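Local coordinates for protein cytosolic phospholipase A2 delta (Homo sapiens, PDB 5IZ5) that hydrolyses glycerophospholipids at the sn-2 position in a calcium-dependent manner, with a preference for linoleic acid, and carries a C2 domain that mediates association with lipid membranes, at residues Leu124-Ser129 and Val140-Glu145; Phe494-Ala499 and Lys623-Trp628; Pro607-Gly612 and Pro645-Val650; Phe701-Pro706 and Phe720-Cys725. The protein carries 3 engineered substitutions. All coordinates share one frame; numbering follows the deposited sequence.

Interaction 1: residues Leu124-Ser129 and Val140-Glu145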
# COMPACT_ATOMS: atom_id res chain seq x y z
N LEU B 124 11.10 32.91 21.46
CA LEU B 124 9.72 32.57 21.75
C LEU B 124 9.64 31.83 23.08
O LEU B 124 10.25 30.77 23.24
CB LEU B 124 9.14 31.73 20.62
CG LEU B 124 7.63 31.46 20.64
CD1 LEU B 124 6.83 32.74 20.49
CD2 LEU B 124 7.27 30.48 19.53
N ARG B 125 8.92 32.41 24.04
CA ARG B 125 8.67 31.77 25.33
C ARG B 125 7.34 31.05 25.29
O ARG B 125 6.33 31.63 24.88
CB ARG B 125 8.73 32.78 26.48
CG ARG B 125 10.14 33.00 27.01
CD ARG B 125 10.25 34.25 27.86
NE ARG B 125 11.66 34.59 28.10
CZ ARG B 125 12.14 35.82 28.23
NH1 ARG B 125 11.34 36.88 28.12
NH2 ARG B 125 13.44 36.01 28.46
N LYS B 126 7.35 29.79 25.72
CA LYS B 126 6.17 28.94 25.64
C LYS B 126 5.90 28.26 26.98
O LYS B 126 6.82 27.79 27.65
CB LYS B 126 6.38 27.89 24.54
CG LYS B 126 5.89 28.32 23.16
CD LYS B 126 4.44 27.91 22.96
CE LYS B 126 3.80 28.66 21.82
NZ LYS B 126 2.54 28.01 21.37
N THR B 127 4.63 28.24 27.38
CA THR B 127 4.16 27.43 28.50
C THR B 127 3.15 26.44 27.94
O THR B 127 2.09 26.84 27.46
CB THR B 127 3.51 28.29 29.60
OG1 THR B 127 4.50 29.14 30.19
CG2 THR B 127 2.90 27.42 30.71
N PHE B 128 3.50 25.16 27.98
CA PHE B 128 2.65 24.11 27.42
C PHE B 128 1.75 23.52 28.50
O PHE B 128 2.22 23.21 29.59
CB PHE B 128 3.52 23.01 26.81
CG PHE B 128 4.32 23.45 25.61
CD1 PHE B 128 3.69 23.68 24.39
CD2 PHE B 128 5.70 23.62 25.69
CE1 PHE B 128 4.42 24.08 23.28
CE2 PHE B 128 6.43 24.02 24.58
CZ PHE B 128 5.79 24.25 23.37
N SER B 129 0.47 23.35 28.17
CA SER B 129 -0.54 22.83 29.10
C SER B 129 -1.17 21.56 28.55
O SER B 129 -1.41 21.48 27.35
CB SER B 129 -1.67 23.83 29.32
OG SER B 129 -2.86 23.17 29.73
N VAL B 140 9.27 26.37 28.32
CA VAL B 140 10.37 26.18 27.37
C VAL B 140 10.60 27.48 26.62
O VAL B 140 9.66 28.26 26.40
CB VAL B 140 10.03 25.07 26.35
CG1 VAL B 140 11.24 24.76 25.47
CG2 VAL B 140 9.55 23.81 27.06
N GLU B 141 11.84 27.73 26.21
CA GLU B 141 12.13 28.83 25.28
C GLU B 141 12.86 28.38 24.04
O GLU B 141 13.74 27.51 24.09
CB GLU B 141 12.82 30.02 25.95
CG GLU B 141 13.62 29.75 27.21
CD GLU B 141 14.09 31.03 27.88
OE1 GLU B 141 13.61 32.13 27.51
OE2 GLU B 141 14.95 30.95 28.78
N PHE B 142 12.48 28.98 22.91
CA PHE B 142 13.01 28.62 21.60
C PHE B 142 13.72 29.81 20.96
O PHE B 142 13.18 30.91 20.93
CB PHE B 142 11.87 28.20 20.68
CG PHE B 142 11.10 27.01 21.17
CD1 PHE B 142 11.51 25.73 20.85
CD2 PHE B 142 9.96 27.18 21.95
CE1 PHE B 142 10.79 24.63 21.30
CE2 PHE B 142 9.24 26.09 22.41
CZ PHE B 142 9.66 24.81 22.08
N LEU B 143 14.92 29.57 20.44
CA LEU B 143 15.59 30.58 19.63
C LEU B 143 16.11 29.96 18.34
O LEU B 143 16.89 29.00 18.37
CB LEU B 143 16.75 31.23 20.38
CG LEU B 143 17.43 32.36 19.60
CD1 LEU B 143 16.58 33.63 19.58
CD2 LEU B 143 18.83 32.65 20.15
N MET B 144 15.66 30.52 17.23
CA MET B 144 16.09 30.09 15.92
C MET B 144 17.08 31.10 15.37
O MET B 144 16.79 32.30 15.32
CB MET B 144 14.88 30.00 15.00
CG MET B 144 15.17 29.33 13.67
SD MET B 144 15.17 27.53 13.79
CE MET B 144 13.41 27.17 13.88
N GLU B 145 18.24 30.61 14.94
CA GLU B 145 19.31 31.45 14.45
C GLU B 145 19.87 30.94 13.15
O GLU B 145 19.87 29.74 12.90
CB GLU B 145 20.44 31.48 15.46
CG GLU B 145 20.18 32.34 16.67
CD GLU B 145 21.41 32.49 17.55
OE1 GLU B 145 22.25 31.57 17.59
OE2 GLU B 145 21.54 33.55 18.20
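The rings of Phe-128 and Phe-142 reach toward each other tip to tip, Phe-128 CZ lying 4.0 Å from Phe-142 CE2, with each ring at the rim of the other. CG2 of Val-140 lies in the plane of the Phe-128 ring at its edge, 4.0 Å from Phe-128 CE2. The Phe-142 ring has CG1 of Val-140 over one face, offset toward the rim, and CB of Lys-126 at its edge. An alanine in place of Phe-128 would probably open a gap beside the Phe-142 rim and Val-140 CG2, and the Phe-142 ring could shift more easily. The backbones confirm the pairing: Leu-124 with Phe-142 and Lys-126 with Val-140 are antiparallel hydrogen-bonded pairs, the bond from Val-140 N to Lys-126 O measuring 2.9 Å. Between them, Arg-125 and Glu-141 form a non-hydrogen-bonded pair whose side chains run side by side on the other face. There Arg-125 NE makes a salt bridge to Glu-141 OE1 (3.2 Å), on the syn side but 30° out of the carboxylate plane. Lys-126 NZ pairs with Glu-117. This antiparallel hairpin, its aromatic side facing Tyr-113 and other residues of strand 106-114, is characteristic of the C2-domain beta sandwich.

Interaction 2: residues Phe494-Ala499 and Lys623-Trp628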
# COMPACT_ATOMS: atom_id res chain seq x y z
N PHE B 494 2.05 5.01 -3.54
CA PHE B 494 1.00 5.71 -2.83
C PHE B 494 0.52 6.87 -3.67
O PHE B 494 1.30 7.77 -3.99
CB PHE B 494 1.54 6.29 -1.51
CG PHE B 494 1.78 5.26 -0.45
CD1 PHE B 494 0.88 5.13 0.60
CD2 PHE B 494 2.92 4.47 -0.46
CE1 PHE B 494 1.10 4.21 1.59
CE2 PHE B 494 3.14 3.54 0.54
CZ PHE B 494 2.23 3.41 1.56
N LEU B 495 -0.78 6.88 -3.97
CA LEU B 495 -1.40 8.01 -4.66
C LEU B 495 -1.29 9.30 -3.83
O LEU B 495 -0.96 10.36 -4.35
CB LEU B 495 -2.86 7.68 -5.01
CG LEU B 495 -3.11 6.50 -5.96
CD1 LEU B 495 -4.60 6.19 -6.08
CD2 LEU B 495 -2.50 6.74 -7.33
N LYS B 496 -1.51 9.20 -2.52
CA LYS B 496 -1.45 10.37 -1.63
C LYS B 496 -0.06 11.06 -1.57
O LYS B 496 0.03 12.29 -1.52
CB LYS B 496 -1.87 9.95 -0.22
CG LYS B 496 -2.01 11.07 0.82
CD LYS B 496 -1.66 10.58 2.23
CE LYS B 496 -2.79 9.84 2.91
NZ LYS B 496 -2.54 9.77 4.37
N TYR B 497 1.01 10.27 -1.59
CA TYR B 497 2.37 10.81 -1.38
C TYR B 497 3.16 11.01 -2.68
O TYR B 497 4.27 11.58 -2.67
CB TYR B 497 3.17 9.91 -0.44
CG TYR B 497 2.58 9.70 0.93
CD1 TYR B 497 2.56 10.71 1.87
CD2 TYR B 497 2.07 8.47 1.30
CE1 TYR B 497 2.02 10.51 3.14
CE2 TYR B 497 1.54 8.25 2.55
CZ TYR B 497 1.52 9.27 3.47
OH TYR B 497 0.99 9.06 4.72
N GLY B 498 2.60 10.54 -3.80
CA GLY B 498 3.27 10.66 -5.09
C GLY B 498 4.63 9.98 -5.10
O GLY B 498 5.61 10.55 -5.56
N ALA B 499 4.67 8.75 -4.60
CA ALA B 499 5.93 8.05 -4.37
C ALA B 499 5.78 6.60 -4.76
O ALA B 499 4.90 5.90 -4.26
CB ALA B 499 6.34 8.19 -2.91
N LYS B 623 -2.35 19.93 -3.99
CA LYS B 623 -3.63 19.51 -4.56
C LYS B 623 -3.88 18.02 -4.42
O LYS B 623 -4.96 17.59 -4.05
CB LYS B 623 -3.70 19.87 -6.04
CG LYS B 623 -3.85 21.35 -6.32
CD LYS B 623 -3.72 21.65 -7.81
CE LYS B 623 -4.09 23.09 -8.12
NZ LYS B 623 -3.77 23.45 -9.53
N ASP B 624 -2.86 17.24 -4.75
CA ASP B 624 -3.01 15.79 -4.74
C ASP B 624 -2.98 15.15 -3.36
O ASP B 624 -3.69 14.18 -3.13
CB ASP B 624 -1.95 15.15 -5.63
CG ASP B 624 -2.01 15.66 -7.05
OD1 ASP B 624 -3.12 15.77 -7.60
OD2 ASP B 624 -0.94 15.98 -7.61
N PHE B 625 -2.20 15.69 -2.43
CA PHE B 625 -2.19 15.17 -1.07
C PHE B 625 -3.55 15.50 -0.44
O PHE B 625 -4.17 14.65 0.21
CB PHE B 625 -1.08 15.81 -0.23
CG PHE B 625 -1.10 15.38 1.20
CD1 PHE B 625 -0.48 14.21 1.59
CD2 PHE B 625 -1.78 16.13 2.16
CE1 PHE B 625 -0.51 13.80 2.91
CE2 PHE B 625 -1.81 15.73 3.48
CZ PHE B 625 -1.18 14.55 3.86
N SER B 626 -3.98 16.74 -0.64
CA SER B 626 -5.28 17.20 -0.12
C SER B 626 -6.44 16.36 -0.65
O SER B 626 -7.38 16.07 0.09
CB SER B 626 -5.51 18.68 -0.46
OG SER B 626 -4.81 19.53 0.43
N THR B 627 -6.35 15.92 -1.90
CA THR B 627 -7.37 15.06 -2.49
C THR B 627 -7.53 13.78 -1.68
O THR B 627 -8.64 13.36 -1.40
CB THR B 627 -7.01 14.66 -3.92
OG1 THR B 627 -6.90 15.83 -4.73
CG2 THR B 627 -8.05 13.73 -4.52
N TRP B 628 -6.41 13.16 -1.33
CA TRP B 628 -6.41 11.87 -0.65
C TRP B 628 -6.33 11.96 0.87
O TRP B 628 -6.44 10.94 1.54
CB TRP B 628 -5.28 10.99 -1.21
CG TRP B 628 -5.46 10.77 -2.68
CD1 TRP B 628 -4.71 11.30 -3.69
CD2 TRP B 628 -6.49 10.00 -3.30
NE1 TRP B 628 -5.20 10.88 -4.90
CE2 TRP B 628 -6.29 10.08 -4.69
CE3 TRP B 628 -7.56 9.23 -2.81
CZ2 TRP B 628 -7.12 9.43 -5.61
CZ3 TRP B 628 -8.38 8.58 -3.73
CH2 TRP B 628 -8.15 8.69 -5.11
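The first torsions of Lys-496 and Trp-628 place their CG atoms within one interface. CG of Lys-496 stands anti to its backbone N (chi1 -174°), alongside the Phe-625 ring. CG of Trp-628, anti to its carbonyl carbon, is set on the side of Lys-496 CA and Leu-495, and chi2 of 109° then turns the indole so that one face meets Leu-495 CB. The evidence is in the distances: Lys-496 CB lies 3.7 Å from Trp-628 CB, and Lys-496 CD comes to 3.5 Å from Phe-625 CE1. Lys-496 and Phe-625 run side by side in the same direction, so the aliphatic part of the lysine provides the apolar surface. Lys-496 CD also sits over one face of the Tyr-497 ring, 3.6 Å above its plane and offset toward the rim. Tyr-497 CE1 meets the Phe-625 ring edge, 4.2 Å from Phe-625 CE1.

Leu-495 supplies a CH-pi contact: its CB is 4.2 Å from the centroid of the five-membered ring of Trp-628, 19° off the normal. Thr-627 CG2, from the same helix as the indole, lies over the opposite face, also offset toward the rim. No hydrogen bond joins the two segments. The buried ammonium of Lys-496 is satisfied beyond them by salt bridges to Glu-483 and Asp-634, and Tyr-497 OH is hydrogen-bonded to Glu-483 and to the backbone N of Thr-641.

Gly-498 and Ala-499 face Phe-494 as a G1 beta bulge. Helix 623-628 packs through Phe-625 and Trp-628 on this connection of the 492-494/499-501 hairpin, with Trp-484 of the adjacent strand 482-487 meeting the indole.

Interaction 3: residues Pro607-Gly612 and Pro645-Val650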
# COMPACT_ATOMS: atom_id res chain seq x y z
N PRO B 607 7.95 -4.30 4.17
CA PRO B 607 8.83 -3.17 4.40
C PRO B 607 8.34 -1.93 3.66
O PRO B 607 7.90 -2.03 2.52
CB PRO B 607 10.17 -3.65 3.82
CG PRO B 607 10.12 -5.13 3.98
CD PRO B 607 8.69 -5.49 3.70
N ASN B 608 8.40 -0.79 4.33
CA ASN B 608 7.91 0.45 3.76
C ASN B 608 8.96 1.14 2.90
O ASN B 608 9.95 1.65 3.42
CB ASN B 608 7.48 1.38 4.89
CG ASN B 608 6.92 2.69 4.38
OD1 ASN B 608 6.63 2.85 3.19
ND2 ASN B 608 6.72 3.63 5.28
N PHE B 609 8.74 1.17 1.59
CA PHE B 609 9.66 1.85 0.67
C PHE B 609 9.77 3.36 0.90
O PHE B 609 10.70 3.99 0.41
CB PHE B 609 9.36 1.51 -0.80
CG PHE B 609 7.94 1.76 -1.24
CD1 PHE B 609 7.54 3.01 -1.69
CD2 PHE B 609 7.01 0.73 -1.24
CE1 PHE B 609 6.23 3.23 -2.11
CE2 PHE B 609 5.70 0.94 -1.65
CZ PHE B 609 5.32 2.19 -2.08
N LEU B 610 8.83 3.94 1.64
CA LEU B 610 8.91 5.35 2.01
C LEU B 610 9.75 5.62 3.27
O LEU B 610 9.94 6.78 3.63
CB LEU B 610 7.50 5.91 2.25
CG LEU B 610 6.49 5.77 1.12
CD1 LEU B 610 5.20 6.51 1.47
CD2 LEU B 610 7.04 6.29 -0.20
N GLN B 611 10.26 4.57 3.92
CA GLN B 611 10.91 4.72 5.23
C GLN B 611 11.96 5.84 5.28
O GLN B 611 12.84 5.92 4.42
CB GLN B 611 11.57 3.41 5.68
CG GLN B 611 12.19 3.52 7.07
CD GLN B 611 12.72 2.20 7.62
OE1 GLN B 611 12.76 1.18 6.94
NE2 GLN B 611 13.17 2.24 8.86
N GLY B 612 11.84 6.71 6.27
CA GLY B 612 12.83 7.74 6.50
C GLY B 612 12.60 9.04 5.74
O GLY B 612 13.11 10.08 6.14
N PRO B 645 8.68 1.87 9.52
CA PRO B 645 9.48 0.84 8.85
C PRO B 645 8.64 -0.15 8.03
O PRO B 645 9.18 -0.74 7.10
CB PRO B 645 10.17 0.08 10.00
CG PRO B 645 9.97 0.90 11.22
CD PRO B 645 8.80 1.81 10.99
N ARG B 646 7.36 -0.29 8.34
CA ARG B 646 6.53 -1.29 7.69
C ARG B 646 5.14 -0.78 7.28
O ARG B 646 4.67 0.25 7.76
CB ARG B 646 6.37 -2.52 8.59
CG ARG B 646 7.63 -3.37 8.70
CD ARG B 646 7.45 -4.62 9.53
NE ARG B 646 6.75 -4.34 10.77
CZ ARG B 646 7.30 -3.81 11.86
NH1 ARG B 646 8.60 -3.49 11.91
NH2 ARG B 646 6.54 -3.60 12.93
N LEU B 647 4.53 -1.51 6.35
CA LEU B 647 3.18 -1.25 5.89
C LEU B 647 2.27 -2.37 6.37
O LEU B 647 2.75 -3.44 6.75
CB LEU B 647 3.14 -1.22 4.37
CG LEU B 647 4.08 -0.22 3.71
CD1 LEU B 647 4.01 -0.38 2.19
CD2 LEU B 647 3.72 1.20 4.12
N CYS B 648 0.97 -2.11 6.37
CA CYS B 648 -0.02 -3.15 6.62
C CYS B 648 -1.07 -3.07 5.52
O CYS B 648 -2.01 -2.28 5.60
CB CYS B 648 -0.66 -2.99 8.01
SG CYS B 648 -1.81 -4.33 8.39
N LEU B 649 -0.90 -3.92 4.51
CA LEU B 649 -1.69 -3.83 3.29
C LEU B 649 -2.89 -4.76 3.34
O LEU B 649 -2.78 -5.96 3.64
CB LEU B 649 -0.82 -4.13 2.07
CG LEU B 649 0.28 -3.09 1.80
CD1 LEU B 649 1.16 -3.55 0.66
CD2 LEU B 649 -0.30 -1.73 1.47
N VAL B 650 -4.04 -4.20 3.00
CA VAL B 650 -5.31 -4.85 3.17
C VAL B 650 -6.10 -4.83 1.85
O VAL B 650 -5.91 -3.96 1.02
CB VAL B 650 -6.02 -4.16 4.37
CG1 VAL B 650 -7.46 -3.79 4.07
CG2 VAL B 650 -5.91 -5.04 5.60
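Asn-608 and Leu-647 form the tight part of this contact, their side chains crossing at about a right angle. Leu-647 CD2 packs against the amide, 3.5 Å from Asn-608 OD1, while Leu-647 CG lies 3.9 Å from Asn-608 CB. CG of Asn-608 is anti to its backbone N (chi1 -179°), which puts it 3.5 Å from Leu-647 CD2; the turn of the amide about it is fixed by the bonds of OD1 and ND2. OD1 accepts from Leu-610 N at 2.9 Å, the donor standing 67° out of the carbonyl plane, and so closes an Asx turn, while ND2 bonds the carbonyl O of Glu-644. Leu-647 CD1 also approaches the Phe-609 ring, at 4.4 Å from Phe-609 CE2.

The backbone supplies one bond across the segments, from Asn-608 N to Pro-645 O (2.9 Å, 168° at the hydrogen), with the donor above the carbonyl plane. It accompanies a single bridge between Pro-607 and Arg-646, whose CA atoms are 4.4 Å apart.

Toward solvent the contact differs in its exposure and in having no side-chain hydrogen bond across the segments. The exposed Pro-645 is crossed obliquely by Gln-611, whose CD lies 3.7 Å from Pro-645 CA, and the exposed Arg-646 directs its CB away from Pro-607.

The type I turn from Asn-608 to Gln-611 thus docks on the chain that leads into strand 649-650, which pairs with strand 463-471. Leu-647 touches Asn-470 of that strand and Phe-494 of strand 492-494, and Phe-609 rests on Val-501 of strand 499-501, all within the mixed sheet of the catalytic domain.

Interaction 4: residues Phe701-Pro706 and Phe720-Cys725; sequences FPRVEP and FSDPAC
This is a loop-on-loop contact, largely apolar, in which the ring of Phe-720 packs against Val-704 and its flanking backbone. Loop 701-706 runs from helix 685-696 toward helix 708-712; the other segment leads from strand 718-720 toward strand 730-734. CG1 of Val-704 lies over one face of the Phe-720 ring, 4.1 Å from its centroid and 16° off the normal, a CH-pi contact in which the side chains cross at about a right angle. The ring also meets main chain: Phe-720 CD1 is 3.5 Å from Arg-703 O, and Phe-720 CE1 is 3.7 Å from Glu-705 N. Pro-706 CD touches Phe-720 CE1 (4.2 Å), and Pro-702 CG sits 3.5 Å from Phe-720 O. An alanine in place of Phe-720 would probably leave Val-704 CG1 without its ring partner and open a gap beside Pro-706. Asp-722 OD2 accepts a weak bond from Arg-703 N (3.4 Å). Arg-703 NH1 is 4.5 Å from Asp-722 OD2, which lies over a guanidinium face where no N-H points at it, so any charge attraction is likely to be modest. Pro-702 packs on Leu-731 and Phe-720 on His-733: plain packing of a connection with Pro-702 and Pro-706 against strands 718-720 and 730-734 of the mixed catalytic-domain sheet.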
# COMPACT_ATOMS: atom_id res chain seq x y z
N PHE B 701 -17.14 13.60 -10.95
CA PHE B 701 -17.74 12.30 -11.12
C PHE B 701 -19.25 12.51 -11.27
O PHE B 701 -19.82 13.36 -10.59
CB PHE B 701 -17.44 11.47 -9.87
CG PHE B 701 -17.78 10.04 -10.02
CD1 PHE B 701 -16.86 9.17 -10.58
CD2 PHE B 701 -19.01 9.57 -9.63
CE1 PHE B 701 -17.17 7.84 -10.73
CE2 PHE B 701 -19.33 8.24 -9.78
CZ PHE B 701 -18.41 7.38 -10.33
N PRO B 702 -19.91 11.76 -12.19
CA PRO B 702 -21.34 12.00 -12.41
C PRO B 702 -22.20 11.57 -11.24
O PRO B 702 -21.79 10.73 -10.43
CB PRO B 702 -21.67 11.13 -13.63
CG PRO B 702 -20.66 10.04 -13.58
CD PRO B 702 -19.41 10.68 -13.04
N ARG B 703 -23.39 12.13 -11.16
CA ARG B 703 -24.36 11.73 -10.16
C ARG B 703 -24.77 10.29 -10.43
O ARG B 703 -24.93 9.89 -11.57
CB ARG B 703 -25.59 12.64 -10.19
CG ARG B 703 -25.26 14.11 -10.07
CD ARG B 703 -26.47 14.91 -9.65
NE ARG B 703 -26.09 16.31 -9.45
CZ ARG B 703 -26.36 17.32 -10.28
NH1 ARG B 703 -27.04 17.13 -11.41
NH2 ARG B 703 -25.95 18.54 -9.96
N VAL B 704 -24.92 9.52 -9.36
CA VAL B 704 -25.37 8.14 -9.44
C VAL B 704 -26.70 8.10 -8.72
O VAL B 704 -26.77 7.87 -7.50
CB VAL B 704 -24.36 7.16 -8.80
CG1 VAL B 704 -24.87 5.73 -8.84
CG2 VAL B 704 -23.02 7.24 -9.52
N GLU B 705 -27.76 8.35 -9.49
CA GLU B 705 -29.11 8.47 -8.96
C GLU B 705 -30.06 7.54 -9.70
O GLU B 705 -30.91 7.99 -10.46
CB GLU B 705 -29.58 9.92 -9.09
CG GLU B 705 -28.86 10.87 -8.15
CD GLU B 705 -29.03 12.34 -8.51
OE1 GLU B 705 -29.49 12.65 -9.63
OE2 GLU B 705 -28.69 13.21 -7.68
N PRO B 706 -29.91 6.22 -9.46
CA PRO B 706 -30.87 5.30 -10.03
C PRO B 706 -32.29 5.52 -9.47
O PRO B 706 -32.45 5.80 -8.28
CB PRO B 706 -30.33 3.93 -9.61
CG PRO B 706 -29.53 4.19 -8.38
CD PRO B 706 -28.92 5.54 -8.61
N PHE B 720 -24.43 6.56 -16.38
CA PHE B 720 -24.32 7.68 -15.46
C PHE B 720 -23.36 8.67 -16.07
O PHE B 720 -22.17 8.39 -16.21
CB PHE B 720 -23.84 7.22 -14.09
CG PHE B 720 -24.82 6.30 -13.41
CD1 PHE B 720 -25.99 6.80 -12.87
CD2 PHE B 720 -24.58 4.93 -13.34
CE1 PHE B 720 -26.90 5.95 -12.24
CE2 PHE B 720 -25.48 4.08 -12.72
CZ PHE B 720 -26.64 4.59 -12.17
N SER B 721 -23.89 9.84 -16.43
CA SER B 721 -23.14 10.83 -17.16
C SER B 721 -23.74 12.22 -16.96
O SER B 721 -24.96 12.40 -16.94
CB SER B 721 -23.12 10.45 -18.64
OG SER B 721 -23.54 11.50 -19.48
N ASP B 722 -22.85 13.20 -16.84
CA ASP B 722 -23.24 14.59 -16.60
C ASP B 722 -22.69 15.43 -17.75
O ASP B 722 -21.55 15.89 -17.69
CB ASP B 722 -22.73 15.08 -15.23
CG ASP B 722 -23.63 14.67 -14.08
OD1 ASP B 722 -24.63 13.95 -14.30
OD2 ASP B 722 -23.34 15.07 -12.93
N PRO B 723 -23.49 15.62 -18.81
CA PRO B 723 -23.00 16.40 -19.95
C PRO B 723 -22.68 17.86 -19.59
O PRO B 723 -21.88 18.50 -20.28
CB PRO B 723 -24.15 16.32 -20.96
CG PRO B 723 -25.36 16.02 -20.15
CD PRO B 723 -24.88 15.15 -19.02
N ALA B 724 -23.28 18.37 -18.52
CA ALA B 724 -22.97 19.70 -18.00
C ALA B 724 -21.51 19.85 -17.55
O ALA B 724 -20.94 20.94 -17.65
CB ALA B 724 -23.91 20.06 -16.87
N CYS B 725 -20.91 18.76 -17.06
CA CYS B 725 -19.49 18.75 -16.68
C CYS B 725 -18.70 17.79 -17.58
O CYS B 725 -18.67 16.59 -17.33
CB CYS B 725 -19.32 18.36 -15.21
SG CYS B 725 -17.60 18.39 -14.64

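Interactions 2 and 3 form one continuous region: their centres are 16 Å apart and their segments alternate along the chain. Leu-610 of interaction 3 bridges them, its CD2 lying 3.4 Å from Ala-499 CB and its CD1 3.6 Å from Phe-494 CD2, while Phe-609 CZ meets Phe-494 CE2 at 3.7 Å. Interaction 4 lies elsewhere in the catalytic domain, its nearest atoms about 10 Å from interaction 2. Interaction 1 belongs to the C2 region, its centre about 53 Å from that of interaction 4. The touching residues of all four lie away from the nucleophile Ser-365 and substrate-binding Gly-334 and Gly-335, but strand 649-650 of interaction 3 runs straight into Asp-651, the probable proton acceptor.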